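Tautomerase (Bordetella trematum, PDB 6VVR) belongs to the tautomerase superfamily and assembles as a trimer in which each chain carries two beta-alpha-beta units, one following the other. Local coordinates at residues V63-I68 / A77-A82; I31-A36 / A69-E74; Q85-S88 / G92-G95; A18-L23 / V38-Q43. All blocks are in the same frame, centred on the assembly; numbering follows the deposited sequence.

Contact 1 (V63-I68 / A77-A82)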
loop_
_atom_site.group_PDB
_atom_site.type_symbol
_atom_site.label_atom_id
_atom_site.label_comp_id
_atom_site.label_asym_id
_atom_site.label_seq_id
_atom_site.Cartn_x
_atom_site.Cartn_y
_atom_site.Cartn_z
ATOM N N VAL A 63 5.257 -6.822 5.854
ATOM C CA VAL A 63 4.462 -5.990 6.755
ATOM C C VAL A 63 4.701 -4.537 6.366
ATOM O O VAL A 63 5.817 -4.027 6.508
ATOM C CB VAL A 63 4.815 -6.234 8.235
ATOM C CG1 VAL A 63 3.915 -5.395 9.147
ATOM C CG2 VAL A 63 4.698 -7.725 8.601
ATOM N N ASN A 64 3.659 -3.872 5.873
ATOM C CA ASN A 64 3.692 -2.443 5.603
ATOM C C ASN A 64 3.045 -1.694 6.758
ATOM O O ASN A 64 1.916 -2.016 7.151
ATOM C CB ASN A 64 2.953 -2.119 4.306
ATOM C CG ASN A 64 3.633 -2.701 3.087
ATOM O OD1 ASN A 64 4.857 -2.819 3.041
ATOM N ND2 ASN A 64 2.837 -3.067 2.087
ATOM N N VAL A 65 3.743 -0.683 7.279
ATOM C CA VAL A 65 3.298 0.084 8.442
ATOM C C VAL A 65 3.204 1.549 8.047
ATOM O O VAL A 65 4.222 2.173 7.716
ATOM C CB VAL A 65 4.251 -0.069 9.636
ATOM C CG1 VAL A 65 3.681 0.667 10.854
ATOM C CG2 VAL A 65 4.539 -1.536 9.932
ATOM N N ASP A 66 1.991 2.097 8.076
ATOM C CA ASP A 66 1.797 3.535 7.986
ATOM C C ASP A 66 1.632 4.046 9.408
ATOM O O ASP A 66 0.704 3.630 10.114
ATOM C CB ASP A 66 0.578 3.884 7.130
ATOM C CG ASP A 66 0.764 3.505 5.676
ATOM O OD1 ASP A 66 1.853 3.743 5.121
ATOM O OD2 ASP A 66 -0.173 2.955 5.086
ATOM N N LEU A 67 2.552 4.894 9.849
ATOM C CA LEU A 67 2.528 5.362 11.225
ATOM C C LEU A 67 2.857 6.846 11.294
ATOM O O LEU A 67 3.528 7.405 10.425
ATOM C CB LEU A 67 3.490 4.566 12.119
ATOM C CG LEU A 67 4.973 4.937 12.112
ATOM C CD1 LEU A 67 5.699 4.227 13.244
ATOM C CD2 LEU A 67 5.593 4.592 10.764
ATOM N N ILE A 68 2.353 7.480 12.351
ATOM C CA ILE A 68 2.588 8.899 12.550
ATOM C C ILE A 68 4.080 9.164 12.695
ATOM O O ILE A 68 4.788 8.476 13.442
ATOM C CB ILE A 68 1.799 9.393 13.769
ATOM C CG1 ILE A 68 0.303 9.291 13.483
ATOM C CG2 ILE A 68 2.175 10.832 14.089
ATOM C CD1 ILE A 68 -0.560 9.363 14.744
ATOM N N ALA A 77 13.664 1.177 14.746
ATOM C CA ALA A 77 14.436 -0.059 14.663
ATOM C C ALA A 77 13.816 -1.154 15.522
ATOM O O ALA A 77 13.692 -2.303 15.081
ATOM C CB ALA A 77 15.888 0.197 15.074
ATOM N N ALA A 78 13.417 -0.817 16.750
ATOM C CA ALA A 78 12.746 -1.786 17.610
ATOM C C ALA A 78 11.477 -2.316 16.960
ATOM O O ALA A 78 11.158 -3.506 17.077
ATOM C CB ALA A 78 12.419 -1.146 18.959
ATOM N N LEU A 79 10.739 -1.442 16.267
ATOM C CA LEU A 79 9.476 -1.848 15.655
ATOM C C LEU A 79 9.707 -2.811 14.491
ATOM O O LEU A 79 9.025 -3.833 14.385
ATOM C CB LEU A 79 8.693 -0.607 15.202
ATOM C CG LEU A 79 7.367 -0.784 14.455
ATOM C CD1 LEU A 79 6.315 -1.499 15.299
ATOM C CD2 LEU A 79 6.848 0.582 14.002
ATOM N N ILE A 80 10.659 -2.494 13.604
ATOM C CA ILE A 80 10.980 -3.384 12.485
ATOM C C ILE A 80 11.415 -4.742 13.003
ATOM O O ILE A 80 10.984 -5.790 12.505
ATOM C CB ILE A 80 12.075 -2.760 11.595
ATOM C CG1 ILE A 80 11.540 -1.525 10.865
ATOM C CG2 ILE A 80 12.629 -3.795 10.616
ATOM C CD1 ILE A 80 12.618 -0.701 10.193
ATOM N N LEU A 81 12.277 -4.740 14.018
ATOM C CA LEU A 81 12.779 -5.990 14.574
ATOM C C LEU A 81 11.653 -6.801 15.200
ATOM O O LEU A 81 11.551 -8.009 14.961
ATOM C CB LEU A 81 13.869 -5.695 15.606
ATOM C CG LEU A 81 14.661 -6.849 16.226
ATOM C CD1 LEU A 81 15.403 -7.639 15.158
ATOM C CD2 LEU A 81 15.650 -6.297 17.249
ATOM N N ALA A 82 10.797 -6.147 15.993
ATOM C CA ALA A 82 9.728 -6.860 16.684
ATOM C C ALA A 82 8.694 -7.398 15.704
ATOM O O ALA A 82 8.160 -8.497 15.896
ATOM C CB ALA A 82 9.065 -5.947 17.718
#

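Contact 2 (I31-A36 / A69-E74)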
loop_
_atom_site.group_PDB
_atom_site.type_symbol
_atom_site.label_atom_id
_atom_site.label_comp_id
_atom_site.label_asym_id
_atom_site.label_seq_id
_atom_site.Cartn_x
_atom_site.Cartn_y
_atom_site.Cartn_z
ATOM N N ILE A 31 6.977 0.126 20.512
ATOM C CA ILE A 31 6.965 1.584 20.468
ATOM C C ILE A 31 5.970 2.211 21.438
ATOM O O ILE A 31 5.858 3.440 21.480
ATOM C CB ILE A 31 6.714 2.103 19.038
ATOM C CG1 ILE A 31 5.258 1.885 18.626
ATOM C CG2 ILE A 31 7.671 1.427 18.052
ATOM C CD1 ILE A 31 4.883 2.570 17.320
ATOM N N GLY A 32 5.255 1.416 22.222
ATOM C CA GLY A 32 4.348 1.980 23.204
ATOM C C GLY A 32 3.143 2.687 22.623
ATOM O O GLY A 32 2.600 3.594 23.264
ATOM N N ALA A 33 2.718 2.316 21.414
ATOM C CA ALA A 33 1.530 2.917 20.837
ATOM C C ALA A 33 0.298 2.491 21.631
ATOM O O ALA A 33 0.227 1.358 22.107
ATOM C CB ALA A 33 1.374 2.500 19.374
ATOM N N PRO A 34 -0.680 3.382 21.797
ATOM C CA PRO A 34 -1.938 2.967 22.429
ATOM C C PRO A 34 -2.589 1.864 21.615
ATOM O O PRO A 34 -2.642 1.929 20.385
ATOM C CB PRO A 34 -2.788 4.245 22.421
ATOM C CG PRO A 34 -1.841 5.366 22.118
ATOM C CD PRO A 34 -0.746 4.761 21.293
ATOM N N LEU A 35 -3.073 0.837 22.318
ATOM C CA LEU A 35 -3.710 -0.291 21.651
ATOM C C LEU A 35 -4.791 0.163 20.676
ATOM O O LEU A 35 -4.940 -0.410 19.589
ATOM C CB LEU A 35 -4.293 -1.239 22.694
ATOM C CG LEU A 35 -5.037 -2.430 22.124
ATOM C CD1 LEU A 35 -4.041 -3.314 21.392
ATOM C CD2 LEU A 35 -5.741 -3.184 23.235
ATOM N N ALA A 36 -5.534 1.214 21.032
ATOM C CA ALA A 36 -6.623 1.685 20.184
ATOM C C ALA A 36 -6.142 2.243 18.845
ATOM O O ALA A 36 -6.954 2.376 17.920
ATOM C CB ALA A 36 -7.438 2.746 20.928
ATOM N N ALA A 69 4.560 10.176 11.978
ATOM C CA ALA A 69 5.961 10.557 12.019
ATOM C C ALA A 69 6.355 11.011 13.421
ATOM O O ALA A 69 5.512 11.366 14.251
ATOM C CB ALA A 69 6.237 11.682 11.021
ATOM N N GLY A 70 7.658 10.993 13.680
ATOM C CA GLY A 70 8.201 11.475 14.936
ATOM C C GLY A 70 8.855 10.423 15.806
ATOM O O GLY A 70 9.471 10.782 16.818
ATOM N N ARG A 71 8.731 9.143 15.480
ATOM C CA ARG A 71 9.396 8.132 16.288
ATOM C C ARG A 71 10.896 8.212 16.048
ATOM O O ARG A 71 11.347 8.466 14.929
ATOM C CB ARG A 71 8.866 6.733 15.956
ATOM C CG ARG A 71 7.709 6.270 16.849
ATOM C CD ARG A 71 6.365 6.772 16.336
ATOM N NE ARG A 71 5.240 6.225 17.101
ATOM C CZ ARG A 71 3.987 6.167 16.648
ATOM N NH1 ARG A 71 3.703 6.613 15.433
ATOM N NH2 ARG A 71 3.016 5.644 17.397
ATOM N N THR A 72 11.672 8.027 17.113
ATOM C CA THR A 72 13.120 8.024 16.970
ATOM C C THR A 72 13.568 6.885 16.056
ATOM O O THR A 72 12.858 5.900 15.852
ATOM C CB THR A 72 13.791 7.856 18.326
ATOM O OG1 THR A 72 13.397 6.603 18.899
ATOM C CG2 THR A 72 13.396 8.987 19.251
ATOM N N VAL A 73 14.790 7.020 15.529
ATOM C CA VAL A 73 15.403 5.925 14.777
ATOM C C VAL A 73 15.415 4.650 15.607
ATOM O O VAL A 73 15.187 3.549 15.093
ATOM C CB VAL A 73 16.823 6.319 14.328
ATOM C CG1 VAL A 73 17.579 5.111 13.788
ATOM C CG2 VAL A 73 16.758 7.422 13.279
ATOM N N GLU A 74 15.662 4.780 16.914
ATOM C CA GLU A 74 15.773 3.606 17.777
ATOM C C GLU A 74 14.428 2.906 17.945
ATOM O O GLU A 74 14.356 1.672 17.904
ATOM C CB GLU A 74 16.345 4.013 19.138
ATOM C CG GLU A 74 16.478 2.866 20.133
ATOM C CD GLU A 74 17.645 3.079 21.087
ATOM O OE1 GLU A 74 18.058 4.248 21.249
ATOM O OE2 GLU A 74 18.155 2.090 21.662
HETATM O O HOH W 1 4.876 5.572 19.769
#

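Contact 3 (Q85-S88 / G92-G95)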
loop_
_atom_site.group_PDB
_atom_site.type_symbol
_atom_site.label_atom_id
_atom_site.label_comp_id
_atom_site.label_asym_id
_atom_site.label_seq_id
_atom_site.Cartn_x
_atom_site.Cartn_y
_atom_site.Cartn_z
ATOM N N GLN A 85 10.250 -10.466 13.855
ATOM C CA GLN A 85 10.234 -11.649 14.714
ATOM C C GLN A 85 8.816 -12.167 14.952
ATOM O O GLN A 85 8.613 -13.385 15.036
ATOM C CB GLN A 85 10.942 -11.341 16.041
ATOM C CG GLN A 85 12.455 -11.058 15.877
ATOM C CD GLN A 85 13.087 -10.399 17.104
ATOM O OE1 GLN A 85 12.391 -9.936 18.001
ATOM N NE2 GLN A 85 14.423 -10.334 17.125
ATOM N N ALA A 86 7.825 -11.274 15.040
ATOM C CA ALA A 86 6.441 -11.715 15.191
ATOM C C ALA A 86 5.985 -12.544 13.995
ATOM O O ALA A 86 5.310 -13.569 14.156
ATOM C CB ALA A 86 5.525 -10.504 15.395
ATOM N N VAL A 87 6.343 -12.117 12.781
ATOM C CA VAL A 87 5.989 -12.894 11.595
ATOM C C VAL A 87 6.706 -14.238 11.608
ATOM O O VAL A 87 6.082 -15.294 11.462
ATOM C CB VAL A 87 6.314 -12.111 10.309
ATOM C CG1 VAL A 87 6.056 -12.991 9.088
ATOM C CG2 VAL A 87 5.504 -10.832 10.232
ATOM N N SER A 88 8.037 -14.214 11.767
ATOM C CA SER A 88 8.811 -15.453 11.751
ATOM C C SER A 88 8.285 -16.455 12.768
ATOM O O SER A 88 8.139 -17.644 12.457
ATOM C CB SER A 88 10.285 -15.156 12.016
ATOM O OG SER A 88 10.715 -14.065 11.241
ATOM N N GLY A 92 6.206 -19.720 11.482
ATOM C CA GLY A 92 7.270 -20.702 11.312
ATOM C C GLY A 92 8.143 -20.407 10.113
ATOM O O GLY A 92 8.499 -21.319 9.354
ATOM N N MET A 93 8.462 -19.136 9.903
ATOM C CA MET A 93 9.219 -18.690 8.746
ATOM C C MET A 93 10.623 -18.293 9.153
ATOM O O MET A 93 10.875 -17.908 10.297
ATOM C CB MET A 93 8.565 -17.473 8.097
ATOM C CG MET A 93 7.324 -17.742 7.337
ATOM S SD MET A 93 6.881 -16.142 6.672
ATOM C CE MET A 93 8.210 -15.874 5.505
ATOM N N ASP A 94 11.520 -18.338 8.173
ATOM C CA ASP A 94 12.850 -17.767 8.329
ATOM C C ASP A 94 12.769 -16.247 8.235
ATOM O O ASP A 94 12.153 -15.706 7.312
ATOM C CB ASP A 94 13.788 -18.316 7.256
ATOM C CG ASP A 94 15.252 -18.060 7.575
ATOM O OD1 ASP A 94 15.582 -16.941 8.024
ATOM O OD2 ASP A 94 16.074 -18.982 7.376
ATOM N N GLY A 95 13.404 -15.563 9.187
ATOM C CA GLY A 95 13.364 -14.111 9.206
ATOM C C GLY A 95 13.985 -13.471 7.980
ATOM O O GLY A 95 13.677 -12.319 7.655
#

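Contact 4 (A18-L23 / V38-Q43)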
loop_
_atom_site.group_PDB
_atom_site.type_symbol
_atom_site.label_atom_id
_atom_site.label_comp_id
_atom_site.label_asym_id
_atom_site.label_seq_id
_atom_site.Cartn_x
_atom_site.Cartn_y
_atom_site.Cartn_z
ATOM N N ALA A 18 -3.302 -15.931 15.123
ATOM C CA ALA A 18 -2.204 -15.674 16.046
ATOM C C ALA A 18 -1.242 -14.646 15.483
ATOM O O ALA A 18 -0.691 -13.836 16.237
ATOM C CB ALA A 18 -1.466 -16.975 16.366
ATOM N N LEU A 19 -1.044 -14.651 14.163
ATOM C CA LEU A 19 -0.167 -13.661 13.548
ATOM C C LEU A 19 -0.696 -12.250 13.780
ATOM O O LEU A 19 0.049 -11.357 14.191
ATOM C CB LEU A 19 -0.027 -13.951 12.050
ATOM C CG LEU A 19 0.599 -12.823 11.216
ATOM C CD1 LEU A 19 2.075 -12.631 11.588
ATOM C CD2 LEU A 19 0.449 -13.076 9.724
ATOM N N LEU A 20 -1.990 -12.035 13.529
ATOM C CA LEU A 20 -2.579 -10.712 13.725
ATOM C C LEU A 20 -2.404 -10.233 15.158
ATOM O O LEU A 20 -2.001 -9.090 15.399
ATOM C CB LEU A 20 -4.061 -10.734 13.348
ATOM C CG LEU A 20 -4.380 -10.863 11.863
ATOM C CD1 LEU A 20 -5.870 -11.125 11.669
ATOM C CD2 LEU A 20 -3.927 -9.605 11.124
ATOM N N LYS A 21 -2.715 -11.099 16.130
ATOM C CA LYS A 21 -2.522 -10.738 17.528
ATOM C C LYS A 21 -1.055 -10.472 17.835
ATOM O O LYS A 21 -0.729 -9.524 18.560
ATOM C CB LYS A 21 -3.059 -11.846 18.430
ATOM C CG LYS A 21 -4.554 -12.051 18.320
ATOM C CD LYS A 21 -5.026 -13.062 19.357
ATOM C CE LYS A 21 -6.529 -13.257 19.305
ATOM N NZ LYS A 21 -7.055 -13.792 20.602
ATOM N N ALA A 22 -0.153 -11.310 17.311
ATOM C CA ALA A 22 1.267 -11.115 17.593
ATOM C C ALA A 22 1.778 -9.815 16.988
ATOM O O ALA A 22 2.630 -9.146 17.577
ATOM C CB ALA A 22 2.091 -12.296 17.084
ATOM N N LEU A 23 1.285 -9.449 15.803
ATOM C CA LEU A 23 1.705 -8.185 15.209
ATOM C C LEU A 23 1.201 -7.012 16.032
ATOM O O LEU A 23 1.947 -6.061 16.297
ATOM C CB LEU A 23 1.194 -8.090 13.776
ATOM C CG LEU A 23 1.829 -9.064 12.782
ATOM C CD1 LEU A 23 1.149 -8.876 11.453
ATOM C CD2 LEU A 23 3.325 -8.818 12.651
ATOM N N VAL A 38 -3.854 0.761 16.932
ATOM C CA VAL A 38 -3.176 -0.322 16.217
ATOM C C VAL A 38 -4.207 -1.121 15.430
ATOM O O VAL A 38 -5.138 -1.693 16.011
ATOM C CB VAL A 38 -2.404 -1.244 17.179
ATOM C CG1 VAL A 38 -1.752 -2.389 16.414
ATOM C CG2 VAL A 38 -1.360 -0.463 17.985
ATOM N N ARG A 39 -4.037 -1.179 14.104
ATOM C CA ARG A 39 -4.884 -1.978 13.227
ATOM C C ARG A 39 -4.000 -2.772 12.279
ATOM O O ARG A 39 -2.923 -2.316 11.895
ATOM C CB ARG A 39 -5.841 -1.110 12.405
ATOM C CG ARG A 39 -6.533 -0.049 13.216
ATOM C CD ARG A 39 -7.621 0.672 12.435
ATOM N NE ARG A 39 -8.506 1.323 13.390
ATOM C CZ ARG A 39 -9.801 1.537 13.195
ATOM N NH1 ARG A 39 -10.370 1.173 12.057
ATOM N NH2 ARG A 39 -10.524 2.105 14.157
ATOM N N ALA A 40 -4.455 -3.968 11.913
ATOM C CA ALA A 40 -3.734 -4.761 10.930
ATOM C C ALA A 40 -4.730 -5.549 10.099
ATOM O O ALA A 40 -5.702 -6.092 10.628
ATOM C CB ALA A 40 -2.712 -5.698 11.589
ATOM N N ILE A 41 -4.496 -5.583 8.788
ATOM C CA ILE A 41 -5.322 -6.351 7.870
ATOM C C ILE A 41 -4.395 -7.221 7.041
ATOM O O ILE A 41 -3.258 -6.837 6.747
ATOM C CB ILE A 41 -6.203 -5.442 6.972
ATOM C CG1 ILE A 41 -5.358 -4.581 6.027
ATOM C CG2 ILE A 41 -7.053 -4.523 7.836
ATOM C CD1 ILE A 41 -6.210 -3.591 5.198
ATOM N N LEU A 42 -4.897 -8.392 6.658
ATOM C CA LEU A 42 -4.095 -9.465 6.099
ATOM C C LEU A 42 -4.589 -9.864 4.716
ATOM O O LEU A 42 -5.797 -9.893 4.450
ATOM C CB LEU A 42 -4.144 -10.685 7.032
ATOM C CG LEU A 42 -3.394 -11.962 6.664
ATOM C CD1 LEU A 42 -1.921 -11.683 6.458
ATOM C CD2 LEU A 42 -3.588 -12.967 7.774
ATOM N N GLN A 43 -3.635 -10.190 3.840
ATOM C CA GLN A 43 -3.920 -10.747 2.523
ATOM C C GLN A 43 -2.974 -11.899 2.221
ATOM O O GLN A 43 -1.789 -11.837 2.570
ATOM C CB GLN A 43 -3.781 -9.703 1.421
ATOM C CG GLN A 43 -5.112 -9.267 0.867
ATOM C CD GLN A 43 -5.049 -7.885 0.282
ATOM O OE1 GLN A 43 -3.964 -7.320 0.100
ATOM N NE2 GLN A 43 -6.213 -7.313 0.004
#

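Contact 1 (V63-I68 / A77-A82)
Leu79 reaches from helix 73-91 to the strand at Leu67, and the two leucines meet tip to tip. The gap between helix and strand is closed by two side chains, one from each side. The CB of Leu79 points at the strand but first packs on Ile31, at the end of helix 13-31. The CG is anti to the backbone N (chi1 176°), which carries the branched end away from the helix and toward the sheet. At the branch it is CD2 that makes both touches to the strand segment. It runs on to Leu67, with 3.9 Å between Leu79 CD2 and Leu67 CD1, and grazes the next inward-facing residue at 4.5 Å from Leu79 CD2 to Val65 CG1. The touch is small and wholly apolar. Asn64 and Asp66 project from the other side of the strand, where Asp66 forms salt bridges with Arg103 of its own chain and Arg103 of a neighbouring subunit. Within the beta-alpha-beta unit of strand 61-68, helix 73-91 and strand 98-105, Leu79 thus packs between the first strand and helix 13-31 of the other unit.

Contact 2 (I31-A36 / A69-E74)
Ile31 lays its CD1 methyl over one face of the Arg71 guanidinium, and the two side chains cross at about a right angle. Ile31 CD1 is 3.8 Å from Arg71 CZ and closer still to Arg71 NH2 (3.6 Å) and Arg71 NE (3.7 Å), so the methyl sits over the NE-CZ-NH2 side of the group. Two conformations make this meeting possible. In Ile31, CG1 stands between the backbone N and the carbonyl carbon (chi1 73°) and the chain then runs extended, so CD1 is carried out to the guanidinium. Arg71 starts from a first torsion shifted off the staggered values (chi1 -93°), bends at chi2 (85°) and straightens again beyond, which turns its flat head across the isoleucine. Ala33 adds its methyl obliquely, 4.1 Å from Ala33 CB to Arg71 NH2. Arg71 NE gives its N-H to a water 2.8 Å away, which lies in the guanidinium plane at its edge; the same water donates to Ile31 O, 2.9 Å from that oxygen. Arg71 NH1 is held by Ile68 O at the end of strand 61-68. Together the bonds at NE and NH1 fix the rotation of the group. Gly32, with positive phi, ends helix 13-31, and Thr72 N-caps helix 73-91 through OG1 to Leu75 N, so the contact ties the exit of one helix to the entry of the other. Ile31 and Ala33 also touch Pro1, and an N-terminal proline at this place is the hallmark of the tautomerase superfamily.

Contact 3 (Q85-S88 / G92-G95)
The flat group here is the Ser88 carbonyl, which receives the Met93 N-H in its plane, on a lone pair (C=O...N angle 133°), at 3.0 Å from Met93 N to Ser88 O. The N-H points fairly straight at the oxygen (153°). The returning chain also runs close to the serine side chain, with 3.3 Å between Ser88 CB and Met93 O. Such geometry is a worked case of the Schellman motif, which ends helix 73-91. Gly92, the first residue to leave the helical conformation, has positive phi, and this turns the chain so that the next amide can reach back into the last turn. Met93 follows with its CB directed at the helix, but its chain then leads off, extended at chi2 and bent at chi3. The sulfur comes alongside Val87, 4.1 Å from Met93 SD to Val87 CG1, the two side chains pointing the same way over Val98 and Ala61 of the sheet. The Ser88 hydroxyl lies beside its own backbone N (chi1 -46°), a setting that directs it back along the helix to a hydrogen bond with Asn84 O. The same oxygen packs against the loop, with Gly95 CA 3.3 Å from Ser88 OG. Within the loop, Asp94 OD1 takes the N-H of Lys96, and the backbone of Gly95 hydrogen-bonds to a neighbouring subunit.

Contact 4 (A18-L23 / V38-Q43)
Leu20 overlaps the strand with one methyl, CD2, which rests on the carbonyl and CB of Ala40 and on CB of Leu42. The distances are even: 4.1 Å from Leu20 CD2 to Ala40 CB, 4.2 Å from Leu20 CD2 to Leu42 CB, and 4.0 Å from Leu20 CD2 to Ala40 O. A single methyl therefore spans two inward-facing residues and the carbonyl of the first. The CB of Leu20 leaves the helix at a slant to the strand; with CG beside the backbone N (chi1 -71°) and an extended chi2, the tip comes nearer than the root suggests. Leu19, one residue earlier, points its CB more directly at the sheet and meets the end of Leu42, with 4.3 Å between Leu19 CD2 and Leu42 CD1. This is the helix-on-sheet layer of a beta-alpha-beta crossover, made of strand 2-8, helix 13-31 and strand 39-45. The helix segment runs back against the strand it precedes: their axes approach to 8.9 Å, with 151° between their N-to-C directions, so nearly antiparallel. Leu42 reaches farther toward the helix than Ala40 and so meets Leu19 as well as Leu20. On the same side of the strand Ala40 also rests on Leu3 and Leu42 on Ile7, both of strand 2-8. The sheet does not stop at this edge: Arg39, Ala40 and Ile41 pair in an antiparallel ladder with a strand of a neighbouring subunit. Leu20 packs on Ala48 of that same subunit, and Ile41, directed away from the helix, packs on its Tyr45.

Helix 73-91 threads contacts 1, 2 and 3, from its capped start to its Schellman end; contacts 2 and 3 lie about 22 Å apart between centres and do not touch. Contact 1 stands between them: its centre is about 9 Å from that of contact 2, which it touches, and it joins contact 3 through Val63 CG2 and Val87 CG2, 3.6 Å apart. Contact 4, in the other beta-alpha-beta unit, reaches contact 3 where Leu23 CD2 lies 3.8 Å from Val87 CG2, one helix against the other. It also meets contact 2, at 4.3 Å from Ala33 CB to Val38 CG2. Pro1, whose position marks the family, is touched by Val65 of contact 1 and by Ile31 and Ala33 of contact 2.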